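Side-chain contacts in ubiquitin-conjugating enzyme (Plasmodium falciparum 3D7, PDB 2H2Y), which probably carries and transfers ubiquitin as an E2 enzyme, the chain studied here being the conjugating domain of a longer protein: residues 9-14 / 47-52; 22-27 / 78-83; 30-35 / 40-45. All coordinates share one frame; numbering follows the deposited sequence.

Contact 1: 9-14 / 47-52; sequences EKHIKT and SNIRIW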
ATOM      1  N   GLU A   9      13.063   6.474   8.182  1.00 64.64           N
ATOM      2  CA  GLU A   9      14.180   6.975   7.389  1.00 64.51           C
ATOM      3  C   GLU A   9      13.589   7.725   6.196  1.00 64.62           C
ATOM      4  O   GLU A   9      12.540   7.348   5.646  1.00 62.07           O
ATOM      5  CB  GLU A   9      15.074   5.828   6.923  1.00 62.03           C
ATOM      6  CG  GLU A   9      14.365   4.822   6.052  1.00 63.55           C
ATOM      7  CD  GLU A   9      15.119   3.520   5.968  1.00 64.17           C
ATOM      8  OE1 GLU A   9      15.630   3.074   7.017  1.00 66.05           O
ATOM      9  OE2 GLU A   9      15.195   2.937   4.869  1.00 63.67           O
ATOM     10  N   LYS A  10      14.284   8.782   5.792  1.00 64.28           N
ATOM     11  CA  LYS A  10      13.807   9.629   4.722  1.00 62.66           C
ATOM     12  C   LYS A  10      14.408   9.525   3.322  1.00 63.03           C
ATOM     13  O   LYS A  10      15.613   9.702   3.109  1.00 63.38           O
ATOM     14  CB  LYS A  10      13.883  11.086   5.179  1.00 61.49           C
ATOM     15  CG  LYS A  10      13.119  11.377   6.460  1.00 60.79           C
ATOM     16  CD  LYS A  10      13.829  10.844   7.691  1.00 59.92           C
ATOM     17  CE  LYS A  10      13.042  11.170   8.946  1.00 60.72           C
ATOM     18  NZ  LYS A  10      12.695  12.619   9.009  1.00 60.12           N
ATOM     19  N   HIS A  11      13.526   9.220   2.378  1.00 61.75           N
ATOM     20  CA  HIS A  11      13.844   9.169   0.963  1.00 57.94           C
ATOM     21  C   HIS A  11      13.178  10.484   0.578  1.00 58.12           C
ATOM     22  O   HIS A  11      13.215  10.922  -0.568  1.00 58.04           O
ATOM     23  CB  HIS A  11      13.116   8.023   0.262  1.00 55.21           C
ATOM     24  CG  HIS A  11      13.819   6.705   0.338  1.00 52.32           C
ATOM     25  ND1 HIS A  11      13.861   5.943   1.484  1.00 51.84           N
ATOM     26  CD2 HIS A  11      14.478   5.995  -0.610  1.00 51.81           C
ATOM     27  CE1 HIS A  11      14.511   4.819   1.240  1.00 52.11           C
ATOM     28  NE2 HIS A  11      14.895   4.826  -0.024  1.00 52.62           N
ATOM     29  N   ILE A  12      12.539  11.083   1.581  1.00 58.33           N
ATOM     30  CA  ILE A  12      11.847  12.355   1.450  1.00 58.14           C
ATOM     31  C   ILE A  12      12.891  13.426   1.194  1.00 58.61           C
ATOM     32  O   ILE A  12      12.631  14.414   0.512  1.00 57.80           O
ATOM     33  CB  ILE A  12      11.122  12.729   2.749  1.00 58.54           C
ATOM     34  CG1 ILE A  12      10.273  11.558   3.235  1.00 59.42           C
ATOM     35  CG2 ILE A  12      10.263  13.957   2.522  1.00 57.99           C
ATOM     36  CD1 ILE A  12       9.603  11.820   4.560  1.00 60.78           C
ATOM     37  N   LYS A  13      14.072  13.221   1.766  1.00 59.43           N
ATOM     38  CA  LYS A  13      15.173  14.157   1.608  1.00 59.06           C
ATOM     39  C   LYS A  13      15.616  14.197   0.152  1.00 57.52           C
ATOM     40  O   LYS A  13      15.382  15.179  -0.549  1.00 56.32           O
ATOM     41  CB  LYS A  13      16.352  13.744   2.496  0.50 59.76           C
ATOM     42  N   THR A  14      16.247  13.116  -0.298  1.00 56.40           N
ATOM     43  CA  THR A  14      16.745  13.021  -1.668  1.00 56.44           C
ATOM     44  C   THR A  14      15.898  13.782  -2.684  1.00 57.39           C
ATOM     45  O   THR A  14      14.674  13.666  -2.710  1.00 57.31           O
ATOM     46  CB  THR A  14      16.897  11.536  -2.122  1.00 54.33           C
ATOM     47  OG1 THR A  14      16.392  11.386  -3.454  1.00 51.88           O
ATOM     48  CG2 THR A  14      16.165  10.600  -1.175  1.00 53.42           C
ATOM     49  N   SER A  47      17.585   2.377   0.218  1.00 53.47           N
ATOM     50  CA  SER A  47      18.303   2.376  -1.061  1.00 52.79           C
ATOM     51  C   SER A  47      17.417   1.941  -2.232  1.00 52.66           C
ATOM     52  O   SER A  47      17.917   1.610  -3.313  1.00 52.73           O
ATOM     53  CB  SER A  47      19.533   1.465  -1.004  1.00 51.87           C
ATOM     54  OG  SER A  47      19.191   0.129  -1.341  1.00 50.65           O
ATOM     55  N   ASN A  48      16.105   1.933  -2.014  1.00 50.49           N
ATOM     56  CA  ASN A  48      15.164   1.556  -3.065  1.00 49.35           C
ATOM     57  C   ASN A  48      13.777   2.063  -2.693  1.00 48.41           C
ATOM     58  O   ASN A  48      13.024   1.376  -1.994  1.00 49.59           O
ATOM     59  CB  ASN A  48      15.122   0.037  -3.237  1.00 48.28           C
ATOM     60  CG  ASN A  48      14.340  -0.382  -4.463  1.00 48.25           C
ATOM     61  OD1 ASN A  48      13.570   0.408  -5.019  1.00 48.75           O
ATOM     62  ND2 ASN A  48      14.523  -1.631  -4.889  1.00 47.45           N
ATOM     63  N   ILE A  49      13.434   3.257  -3.171  1.00 44.10           N
ATOM     64  CA  ILE A  49      12.145   3.856  -2.846  1.00 40.04           C
ATOM     65  C   ILE A  49      10.976   3.147  -3.527  1.00 39.81           C
ATOM     66  O   ILE A  49       9.820   3.302  -3.125  1.00 37.31           O
ATOM     67  CB  ILE A  49      12.140   5.371  -3.195  1.00 37.22           C
ATOM     68  CG1 ILE A  49      11.025   6.073  -2.424  1.00 35.88           C
ATOM     69  CG2 ILE A  49      11.961   5.578  -4.682  1.00 34.51           C
ATOM     70  CD1 ILE A  49      11.108   7.567  -2.491  1.00 33.38           C
ATOM     71  N   ARG A  50      11.294   2.348  -4.541  1.00 41.14           N
ATOM     72  CA  ARG A  50      10.296   1.600  -5.301  1.00 41.25           C
ATOM     73  C   ARG A  50       9.603   0.509  -4.487  1.00 41.55           C
ATOM     74  O   ARG A  50       8.515   0.074  -4.837  1.00 43.56           O
ATOM     75  CB  ARG A  50      10.940   0.947  -6.527  1.00 43.01           C
ATOM     76  CG  ARG A  50      11.656   1.893  -7.478  1.00 47.05           C
ATOM     77  CD  ARG A  50      10.715   2.942  -8.026  1.00 51.46           C
ATOM     78  NE  ARG A  50      11.329   3.745  -9.079  1.00 56.79           N
ATOM     79  CZ  ARG A  50      11.387   3.389 -10.359  1.00 59.28           C
ATOM     80  NH1 ARG A  50      10.862   2.237 -10.755  1.00 60.18           N
ATOM     81  NH2 ARG A  50      11.968   4.189 -11.247  1.00 61.01           N
ATOM     82  N   ILE A  51      10.223   0.063  -3.403  1.00 40.56           N
ATOM     83  CA  ILE A  51       9.632  -1.004  -2.600  1.00 39.33           C
ATOM     84  C   ILE A  51       9.117  -0.565  -1.242  1.00 38.34           C
ATOM     85  O   ILE A  51       9.888  -0.096  -0.410  1.00 38.96           O
ATOM     86  CB  ILE A  51      10.644  -2.141  -2.344  1.00 38.93           C
ATOM     87  CG1 ILE A  51      11.213  -2.655  -3.664  1.00 37.48           C
ATOM     88  CG2 ILE A  51       9.962  -3.269  -1.607  1.00 37.83           C
ATOM     89  CD1 ILE A  51      12.384  -3.585  -3.480  1.00 37.87           C
ATOM     90  N   TRP A  52       7.820  -0.737  -1.013  1.00 37.17           N
ATOM     91  CA  TRP A  52       7.219  -0.379   0.269  1.00 35.20           C
ATOM     92  C   TRP A  52       6.566  -1.609   0.897  1.00 33.49           C
ATOM     93  O   TRP A  52       6.161  -2.541   0.203  1.00 32.39           O
ATOM     94  CB  TRP A  52       6.109   0.663   0.116  1.00 34.61           C
ATOM     95  CG  TRP A  52       6.465   1.978  -0.477  1.00 35.22           C
ATOM     96  CD1 TRP A  52       7.650   2.344  -1.045  1.00 34.45           C
ATOM     97  CD2 TRP A  52       5.576   3.089  -0.644  1.00 36.15           C
ATOM     98  NE1 TRP A  52       7.551   3.614  -1.563  1.00 35.76           N
ATOM     99  CE2 TRP A  52       6.288   4.094  -1.331  1.00 36.10           C
ATOM    100  CE3 TRP A  52       4.241   3.329  -0.284  1.00 34.46           C
ATOM    101  CZ2 TRP A  52       5.709   5.326  -1.668  1.00 35.39           C
ATOM    102  CZ3 TRP A  52       3.666   4.552  -0.619  1.00 34.97           C
ATOM    103  CH2 TRP A  52       4.402   5.534  -1.306  1.00 35.29           C
TER
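H11 and I49 lie side by side, their side chains sliding past each other in opposite directions, so that the base of each faces the outer part of the other. H11 CB rests against the end of the isoleucine, 3.4 Å from I49 CD1, while further along the ring H11 CD2 lies 3.5 Å from I49 CB. The approach of I49 CB to the imidazole is oblique. With H11 CG anti to its own carbonyl carbon (chi1 -85°), the ring runs back along the 47-49 backbone. Its far end, NE2, comes 3.6 Å from S47 N and 3.7 Å from N48 N; both nitrogens sit at the ring edge, near its plane, too far away to count as hydrogen bonds. On the isoleucine, CG1 is anti to the backbone N (chi1 -160°), which carries CD1 up to H11 CB. I49 occupies the second position of a type I turn from N48 to I51, with a weak Asx-type bond from R50 N to N48 OD1. Another weak bond, 2.8 Å from W52 NE1 to I49 O, links the turn to the beginning of strand 51-57. Y16 touches both H11 and I49, and V44 of the neighbouring strand also packs on the histidine. The contact joins the loop before helix 21-34 to the turn between the first two strands. Its chemistry is mainly apolar: buried carbon surfaces carry the contact, and the ring's polar edge merely lies beside the S47 and N48 amides at van der Waals distance.

Contact 2: 22-27 / 78-83; sequences NYRIQK and NYPLKP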
ATOM      1  N   ASN A  22      10.318   8.277  -9.751  1.00 48.72           N
ATOM      2  CA  ASN A  22      10.632   8.383  -8.333  1.00 45.02           C
ATOM      3  C   ASN A  22       9.973   9.614  -7.725  1.00 41.25           C
ATOM      4  O   ASN A  22       9.473   9.570  -6.603  1.00 38.53           O
ATOM      5  CB  ASN A  22      12.145   8.429  -8.132  1.00 48.26           C
ATOM      6  CG  ASN A  22      12.775   7.043  -8.137  1.00 49.92           C
ATOM      7  OD1 ASN A  22      13.997   6.895  -8.226  1.00 50.95           O
ATOM      8  ND2 ASN A  22      11.937   6.020  -8.027  1.00 47.96           N
ATOM      9  N   TYR A  23       9.964  10.710  -8.479  1.00 39.17           N
ATOM     10  CA  TYR A  23       9.350  11.948  -8.023  1.00 36.28           C
ATOM     11  C   TYR A  23       7.927  11.673  -7.555  1.00 35.27           C
ATOM     12  O   TYR A  23       7.579  11.926  -6.403  1.00 35.25           O
ATOM     13  CB  TYR A  23       9.350  12.973  -9.153  1.00 34.46           C
ATOM     14  CG  TYR A  23       8.637  14.274  -8.826  1.00 34.82           C
ATOM     15  CD1 TYR A  23       7.244  14.359  -8.870  1.00 34.08           C
ATOM     16  CD2 TYR A  23       9.357  15.423  -8.484  1.00 34.79           C
ATOM     17  CE1 TYR A  23       6.584  15.545  -8.587  1.00 35.26           C
ATOM     18  CE2 TYR A  23       8.706  16.621  -8.198  1.00 34.40           C
ATOM     19  CZ  TYR A  23       7.319  16.672  -8.251  1.00 36.30           C
ATOM     20  OH  TYR A  23       6.658  17.844  -7.960  1.00 37.64           O
ATOM     21  N   ARG A  24       7.102  11.154  -8.455  1.00 33.68           N
ATOM     22  CA  ARG A  24       5.723  10.831  -8.120  1.00 31.17           C
ATOM     23  C   ARG A  24       5.652   9.856  -6.940  1.00 29.36           C
ATOM     24  O   ARG A  24       4.791   9.987  -6.075  1.00 29.47           O
ATOM     25  CB  ARG A  24       5.021  10.235  -9.339  1.00 30.75           C
ATOM     26  CG  ARG A  24       3.651   9.656  -9.061  1.00 27.13           C
ATOM     27  CD  ARG A  24       2.789  10.628  -8.299  1.00 27.47           C
ATOM     28  NE  ARG A  24       1.459  10.077  -8.074  1.00 29.89           N
ATOM     29  CZ  ARG A  24       0.579   9.848  -9.041  1.00 30.39           C
ATOM     30  NH1 ARG A  24       0.892  10.122 -10.301  1.00 27.98           N
ATOM     31  NH2 ARG A  24      -0.614   9.350  -8.743  1.00 32.53           N
ATOM     32  N   ILE A  25       6.557   8.882  -6.905  1.00 28.01           N
ATOM     33  CA  ILE A  25       6.577   7.916  -5.817  1.00 27.38           C
ATOM     34  C   ILE A  25       6.854   8.638  -4.507  1.00 28.11           C
ATOM     35  O   ILE A  25       6.201   8.390  -3.491  1.00 26.31           O
ATOM     36  CB  ILE A  25       7.651   6.822  -6.062  1.00 28.39           C
ATOM     37  CG1 ILE A  25       7.134   5.830  -7.101  1.00 27.47           C
ATOM     38  CG2 ILE A  25       7.978   6.078  -4.770  1.00 29.24           C
ATOM     39  CD1 ILE A  25       8.186   4.882  -7.601  1.00 29.61           C
ATOM     40  N   GLN A  26       7.829   9.535  -4.528  1.00 30.93           N
ATOM     41  CA  GLN A  26       8.163  10.294  -3.331  1.00 31.96           C
ATOM     42  C   GLN A  26       6.962  11.122  -2.894  1.00 31.14           C
ATOM     43  O   GLN A  26       6.652  11.205  -1.707  1.00 31.05           O
ATOM     44  CB  GLN A  26       9.354  11.206  -3.600  1.00 33.58           C
ATOM     45  CG  GLN A  26       9.577  12.253  -2.536  1.00 37.77           C
ATOM     46  CD  GLN A  26      10.829  13.042  -2.791  1.00 39.23           C
ATOM     47  OE1 GLN A  26      11.902  12.679  -2.332  1.00 41.83           O
ATOM     48  NE2 GLN A  26      10.705  14.120  -3.553  1.00 41.84           N
ATOM     49  N   LYS A  27       6.276  11.727  -3.859  1.00 32.12           N
ATOM     50  CA  LYS A  27       5.112  12.533  -3.530  1.00 33.54           C
ATOM     51  C   LYS A  27       4.068  11.637  -2.877  1.00 33.96           C
ATOM     52  O   LYS A  27       3.393  12.045  -1.929  1.00 34.08           O
ATOM     53  CB  LYS A  27       4.547  13.200  -4.784  1.00 34.09           C
ATOM     54  CG  LYS A  27       3.718  14.443  -4.483  1.00 37.72           C
ATOM     55  CD  LYS A  27       3.642  15.378  -5.681  1.00 41.23           C
ATOM     56  CE  LYS A  27       2.651  14.891  -6.720  1.00 44.14           C
ATOM     57  NZ  LYS A  27       1.262  14.913  -6.177  1.00 47.41           N
ATOM     58  N   ASN A  78       7.546   2.043 -15.159  1.00 50.18           N
ATOM     59  CA  ASN A  78       6.691   3.101 -15.671  1.00 49.10           C
ATOM     60  C   ASN A  78       5.499   3.463 -14.802  1.00 46.68           C
ATOM     61  O   ASN A  78       4.367   3.557 -15.277  1.00 45.74           O
ATOM     62  CB  ASN A  78       6.223   2.744 -17.076  1.00 53.34           C
ATOM     63  CG  ASN A  78       7.382   2.556 -18.031  1.00 56.29           C
ATOM     64  OD1 ASN A  78       8.269   3.412 -18.124  1.00 55.57           O
ATOM     65  ND2 ASN A  78       7.382   1.436 -18.752  1.00 56.99           N
ATOM     66  N   TYR A  79       5.768   3.656 -13.517  1.00 44.12           N
ATOM     67  CA  TYR A  79       4.739   4.062 -12.577  1.00 40.38           C
ATOM     68  C   TYR A  79       4.707   5.578 -12.751  1.00 39.92           C
ATOM     69  O   TYR A  79       5.749   6.189 -12.982  1.00 40.43           O
ATOM     70  CB  TYR A  79       5.167   3.707 -11.163  1.00 35.82           C
ATOM     71  CG  TYR A  79       4.252   4.265 -10.117  1.00 33.84           C
ATOM     72  CD1 TYR A  79       3.023   3.673  -9.850  1.00 32.70           C
ATOM     73  CD2 TYR A  79       4.582   5.435  -9.439  1.00 31.83           C
ATOM     74  CE1 TYR A  79       2.144   4.242  -8.938  1.00 33.34           C
ATOM     75  CE2 TYR A  79       3.711   6.012  -8.529  1.00 31.06           C
ATOM     76  CZ  TYR A  79       2.498   5.419  -8.285  1.00 31.88           C
ATOM     77  OH  TYR A  79       1.625   6.015  -7.409  1.00 32.83           O
ATOM     78  N   PRO A  80       3.528   6.213 -12.650  1.00 39.05           N
ATOM     79  CA  PRO A  80       2.173   5.725 -12.385  1.00 39.72           C
ATOM     80  C   PRO A  80       1.334   5.312 -13.608  1.00 41.14           C
ATOM     81  O   PRO A  80       0.105   5.210 -13.507  1.00 41.30           O
ATOM     82  CB  PRO A  80       1.547   6.898 -11.657  1.00 40.31           C
ATOM     83  CG  PRO A  80       2.086   8.045 -12.454  1.00 38.11           C
ATOM     84  CD  PRO A  80       3.550   7.687 -12.623  1.00 38.24           C
ATOM     85  N   LEU A  81       1.981   5.096 -14.753  1.00 41.42           N
ATOM     86  CA  LEU A  81       1.266   4.676 -15.960  1.00 40.57           C
ATOM     87  C   LEU A  81       0.878   3.213 -15.794  1.00 40.36           C
ATOM     88  O   LEU A  81      -0.248   2.822 -16.090  1.00 40.72           O
ATOM     89  CB  LEU A  81       2.138   4.881 -17.194  1.00 39.88           C
ATOM     90  CG  LEU A  81       2.408   6.372 -17.428  1.00 39.46           C
ATOM     91  CD1 LEU A  81       3.331   6.542 -18.622  1.00 39.57           C
ATOM     92  CD2 LEU A  81       1.082   7.109 -17.644  1.00 36.70           C
ATOM     93  N   LYS A  82       1.821   2.405 -15.321  1.00 42.40           N
ATOM     94  CA  LYS A  82       1.539   1.005 -15.043  1.00 42.27           C
ATOM     95  C   LYS A  82       1.227   1.023 -13.555  1.00 41.34           C
ATOM     96  O   LYS A  82       1.968   1.605 -12.768  1.00 41.88           O
ATOM     97  CB  LYS A  82       2.759   0.116 -15.295  1.00 43.31           C
ATOM     98  CG  LYS A  82       3.144  -0.065 -16.756  1.00 46.28           C
ATOM     99  CD  LYS A  82       3.919  -1.371 -16.947  1.00 48.77           C
ATOM    100  CE  LYS A  82       5.111  -1.468 -15.988  1.00 49.37           C
ATOM    101  NZ  LYS A  82       5.745  -2.818 -16.006  1.00 47.83           N
ATOM    102  N   PRO A  83       0.122   0.398 -13.145  1.00 39.86           N
ATOM    103  CA  PRO A  83      -0.205   0.406 -11.719  1.00 38.47           C
ATOM    104  C   PRO A  83       0.889  -0.186 -10.858  1.00 36.63           C
ATOM    105  O   PRO A  83       1.797  -0.850 -11.354  1.00 36.66           O
ATOM    106  CB  PRO A  83      -1.477  -0.431 -11.658  1.00 39.84           C
ATOM    107  CG  PRO A  83      -1.287  -1.407 -12.777  1.00 39.02           C
ATOM    108  CD  PRO A  83      -0.768  -0.513 -13.881  1.00 39.91           C
TER
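I25 and R24 of helix 21-34 meet Y79 and P80 in the loop after strand 68-74. The close-packed part is apolar, with I25 and Y79 both buried: I25 CG1 lies obliquely against the phenol ring, 3.5 Å from Y79 CD2. R24 CG, also oblique to the ring, joins them from a partly exposed residue, 3.7 Å from Y79 CE2. The peptide bond between Y79 and P80 is cis, and P80 folds back so that its CB stands 3.7 Å over the centre of the tyrosine ring. The outer part is the more solvent-accessible one. R24 bends at chi2 (50°) and lays one face of its guanidinium towards P80 CB and Y79 OH, with R24 NH1 3.2 Å from P80 CG; guanidinium and phenol planes are 56° apart. F75, Y79, P80 and P83 belong to the FPxxYPxxPP signature of E2 enzymes, and the F75 ring meets Y79 edge-to-face. The arginine thus has two roles: its carbon stem and flat guanidinium face cover the Tyr-cis-Pro unit, while E28 takes NE in a salt bridge and P115 O takes NH2, which limits how the group can turn.

Contact 3: 30-35 / 40-45; sequences NNFLKN and CTIDVH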
ATOM      1  N   ASN A  30       5.048  10.833   0.948  1.00 35.60           N
ATOM      2  CA  ASN A  30       4.704  11.945   1.842  1.00 35.66           C
ATOM      3  C   ASN A  30       3.218  11.987   2.143  1.00 34.57           C
ATOM      4  O   ASN A  30       2.817  12.210   3.288  1.00 34.70           O
ATOM      5  CB  ASN A  30       5.132  13.285   1.243  1.00 36.43           C
ATOM      6  CG  ASN A  30       6.626  13.450   1.226  1.00 39.52           C
ATOM      7  OD1 ASN A  30       7.303  13.136   2.209  1.00 41.68           O
ATOM      8  ND2 ASN A  30       7.158  13.950   0.116  1.00 39.60           N
ATOM      9  N   ASN A  31       2.394  11.789   1.121  1.00 33.15           N
ATOM     10  CA  ASN A  31       0.970  11.790   1.368  1.00 33.14           C
ATOM     11  C   ASN A  31       0.629  10.605   2.257  1.00 31.71           C
ATOM     12  O   ASN A  31      -0.256  10.700   3.108  1.00 29.39           O
ATOM     13  CB  ASN A  31       0.174  11.700   0.070  1.00 37.38           C
ATOM     14  CG  ASN A  31      -1.298  11.375   0.319  1.00 40.29           C
ATOM     15  OD1 ASN A  31      -1.680  10.203   0.450  1.00 40.87           O
ATOM     16  ND2 ASN A  31      -2.125  12.411   0.413  1.00 41.24           N
ATOM     17  N   PHE A  32       1.339   9.494   2.076  1.00 28.00           N
ATOM     18  CA  PHE A  32       1.059   8.315   2.874  1.00 27.30           C
ATOM     19  C   PHE A  32       1.347   8.580   4.348  1.00 28.02           C
ATOM     20  O   PHE A  32       0.576   8.172   5.222  1.00 26.34           O
ATOM     21  CB  PHE A  32       1.866   7.114   2.381  1.00 25.98           C
ATOM     22  CG  PHE A  32       1.309   5.797   2.837  1.00 26.61           C
ATOM     23  CD1 PHE A  32       0.398   5.098   2.044  1.00 26.51           C
ATOM     24  CD2 PHE A  32       1.646   5.277   4.085  1.00 24.91           C
ATOM     25  CE1 PHE A  32      -0.176   3.891   2.489  1.00 28.28           C
ATOM     26  CE2 PHE A  32       1.079   4.078   4.540  1.00 27.49           C
ATOM     27  CZ  PHE A  32       0.164   3.384   3.737  1.00 28.19           C
ATOM     28  N   LEU A  33       2.457   9.264   4.624  1.00 28.01           N
ATOM     29  CA  LEU A  33       2.820   9.601   6.001  1.00 28.66           C
ATOM     30  C   LEU A  33       1.812  10.599   6.601  1.00 29.94           C
ATOM     31  O   LEU A  33       1.441  10.493   7.767  1.00 29.64           O
ATOM     32  CB  LEU A  33       4.221  10.217   6.049  1.00 28.08           C
ATOM     33  CG  LEU A  33       5.432   9.409   5.582  1.00 26.91           C
ATOM     34  CD1 LEU A  33       6.623  10.327   5.535  1.00 26.63           C
ATOM     35  CD2 LEU A  33       5.706   8.244   6.512  1.00 27.01           C
ATOM     36  N   LYS A  34       1.366  11.556   5.791  1.00 30.11           N
ATOM     37  CA  LYS A  34       0.418  12.568   6.239  1.00 33.26           C
ATOM     38  C   LYS A  34      -1.032  12.082   6.390  1.00 34.49           C
ATOM     39  O   LYS A  34      -1.741  12.524   7.298  1.00 35.05           O
ATOM     40  CB  LYS A  34       0.468  13.762   5.287  1.00 35.19           C
ATOM     41  CG  LYS A  34      -0.442  14.929   5.668  1.00 41.11           C
ATOM     42  CD  LYS A  34      -0.236  16.097   4.705  1.00 44.07           C
ATOM     43  CE  LYS A  34      -1.223  17.227   4.948  1.00 45.98           C
ATOM     44  NZ  LYS A  34      -1.118  18.287   3.890  1.00 48.59           N
ATOM     45  N   ASN A  35      -1.479  11.189   5.504  1.00 35.31           N
ATOM     46  CA  ASN A  35      -2.849  10.658   5.561  1.00 35.88           C
ATOM     47  C   ASN A  35      -2.841   9.135   5.550  1.00 35.40           C
ATOM     48  O   ASN A  35      -3.338   8.503   4.611  1.00 34.71           O
ATOM     49  CB  ASN A  35      -3.664  11.147   4.369  1.00 38.50           C
ATOM     50  CG  ASN A  35      -3.707  12.640   4.277  1.00 42.58           C
ATOM     51  OD1 ASN A  35      -4.123  13.315   5.216  1.00 46.00           O
ATOM     52  ND2 ASN A  35      -3.276  13.174   3.141  1.00 44.25           N
ATOM     53  N   CYS A  40      -2.602   1.482   9.791  1.00 27.95           N
ATOM     54  CA  CYS A  40      -1.459   1.058   8.989  1.00 27.21           C
ATOM     55  C   CYS A  40      -0.224   1.852   9.387  1.00 27.49           C
ATOM     56  O   CYS A  40      -0.328   2.975   9.863  1.00 29.16           O
ATOM     57  CB  CYS A  40      -1.705   1.300   7.502  1.00 26.46           C
ATOM     58  SG  CYS A  40      -3.142   0.502   6.848  1.00 28.72           S
ATOM     59  N   THR A  41       0.942   1.253   9.198  1.00 27.47           N
ATOM     60  CA  THR A  41       2.212   1.912   9.467  1.00 28.50           C
ATOM     61  C   THR A  41       2.976   1.665   8.179  1.00 31.69           C
ATOM     62  O   THR A  41       2.440   1.043   7.259  1.00 33.89           O
ATOM     63  CB  THR A  41       2.964   1.275  10.651  1.00 26.55           C
ATOM     64  OG1 THR A  41       3.016  -0.148  10.485  1.00 25.33           O
ATOM     65  CG2 THR A  41       2.273   1.620  11.962  1.00 22.31           C
ATOM     66  N   ILE A  42       4.211   2.139   8.080  1.00 32.88           N
ATOM     67  CA  ILE A  42       4.938   1.913   6.841  1.00 34.35           C
ATOM     68  C   ILE A  42       6.446   1.843   7.000  1.00 36.13           C
ATOM     69  O   ILE A  42       6.998   2.194   8.037  1.00 36.33           O
ATOM     70  CB  ILE A  42       4.602   3.008   5.810  1.00 31.73           C
ATOM     71  CG1 ILE A  42       5.087   2.586   4.422  1.00 31.45           C
ATOM     72  CG2 ILE A  42       5.246   4.316   6.224  1.00 27.66           C
ATOM     73  CD1 ILE A  42       4.686   3.526   3.312  1.00 34.43           C
ATOM     74  N   ASP A  43       7.108   1.364   5.958  1.00 39.37           N
ATOM     75  CA  ASP A  43       8.551   1.277   5.957  1.00 41.88           C
ATOM     76  C   ASP A  43       9.018   0.943   4.563  1.00 42.21           C
ATOM     77  O   ASP A  43       8.642  -0.087   4.016  1.00 42.88           O
ATOM     78  CB  ASP A  43       9.037   0.212   6.928  1.00 43.87           C
ATOM     79  CG  ASP A  43      10.544   0.145   6.982  1.00 47.72           C
ATOM     80  OD1 ASP A  43      11.183   1.222   6.918  1.00 47.38           O
ATOM     81  OD2 ASP A  43      11.089  -0.974   7.091  1.00 49.10           O
ATOM     82  N   VAL A  44       9.826   1.819   3.976  1.00 44.22           N
ATOM     83  CA  VAL A  44      10.317   1.565   2.634  1.00 45.88           C
ATOM     84  C   VAL A  44      11.707   0.969   2.681  1.00 46.03           C
ATOM     85  O   VAL A  44      12.454   1.149   3.644  1.00 46.58           O
ATOM     86  CB  VAL A  44      10.345   2.844   1.759  1.00 45.13           C
ATOM     87  CG1 VAL A  44       9.018   3.567   1.857  1.00 45.99           C
ATOM     88  CG2 VAL A  44      11.484   3.741   2.171  1.00 47.09           C
ATOM     89  N   HIS A  45      12.032   0.237   1.628  1.00 48.96           N
ATOM     90  CA  HIS A  45      13.317  -0.413   1.501  1.00 51.14           C
ATOM     91  C   HIS A  45      14.409   0.649   1.470  1.00 52.04           C
ATOM     92  O   HIS A  45      14.281   1.673   0.790  1.00 52.60           O
ATOM     93  CB  HIS A  45      13.342  -1.224   0.205  1.00 53.02           C
ATOM     94  CG  HIS A  45      14.543  -2.102   0.062  1.00 57.31           C
ATOM     95  ND1 HIS A  45      15.825  -1.651   0.290  1.00 58.94           N
ATOM     96  CD2 HIS A  45      14.658  -3.400  -0.302  1.00 58.84           C
ATOM     97  CE1 HIS A  45      16.680  -2.635   0.074  1.00 60.53           C
ATOM     98  NE2 HIS A  45      15.998  -3.708  -0.287  1.00 60.20           N
TER
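F32 has its CG anti to the backbone N (chi1 -161°), which swings the ring off helix 21-34 towards strand 40-44; across the gap I42 does likewise with CG1 (chi1 -166°), pushing CD1 out to meet it. F32 CD2 and I42 CD1 approach to 3.6 Å. The two side chains cross obliquely, and CD1 reaches the phenyl ring from a slanting direction, with I42 CB adding a second touch 3.9 Å from F32 CE2. The other branch of the isoleucine, CG2, serves the next helical residue: L33 CD2 stands 4.0 Å from I42 CG2, the two side chains crossing at about a right angle. One isoleucine therefore spreads its two branches over two consecutive side chains of the helix, an entirely apolar contact. Segments 30-34 and 40-44 run nearly antiparallel, at 150°, with their axes 9.6 Å apart, the strand coming back along the helix after a short connection. Around them, L29 of the same helix and W52 of strand 51-57 also touch I42. F32 continues inward to V54 of that strand and to S120 on helix 119-130. Strand 40-44 is outermost in the antiparallel sheet within this chain, and the contact packs the N-terminal helix of the E2 fold against it.

From the N terminus, the chain gives the first segment of contact 1 in the loop before helix 21-34, then enters that helix, whose early turns serve contact 2 and whose last turns serve contact 3. Contact 3 closes first, across four intervening residues, where strand 40-44 turns back along the helix. Contact 1 closes next, at the turn leading into strand 51-57, and contact 2 last, beyond strand 68-74. Contact 3 is nested inside both larger loops, whereas contacts 1 and 2 cross. Together they bind the two ends of the helix to different places, the sheet edge and the Tyr-Pro loop, and fasten the N-terminal segment beside them; R50 packs on I25, bringing contacts 1 and 2 together.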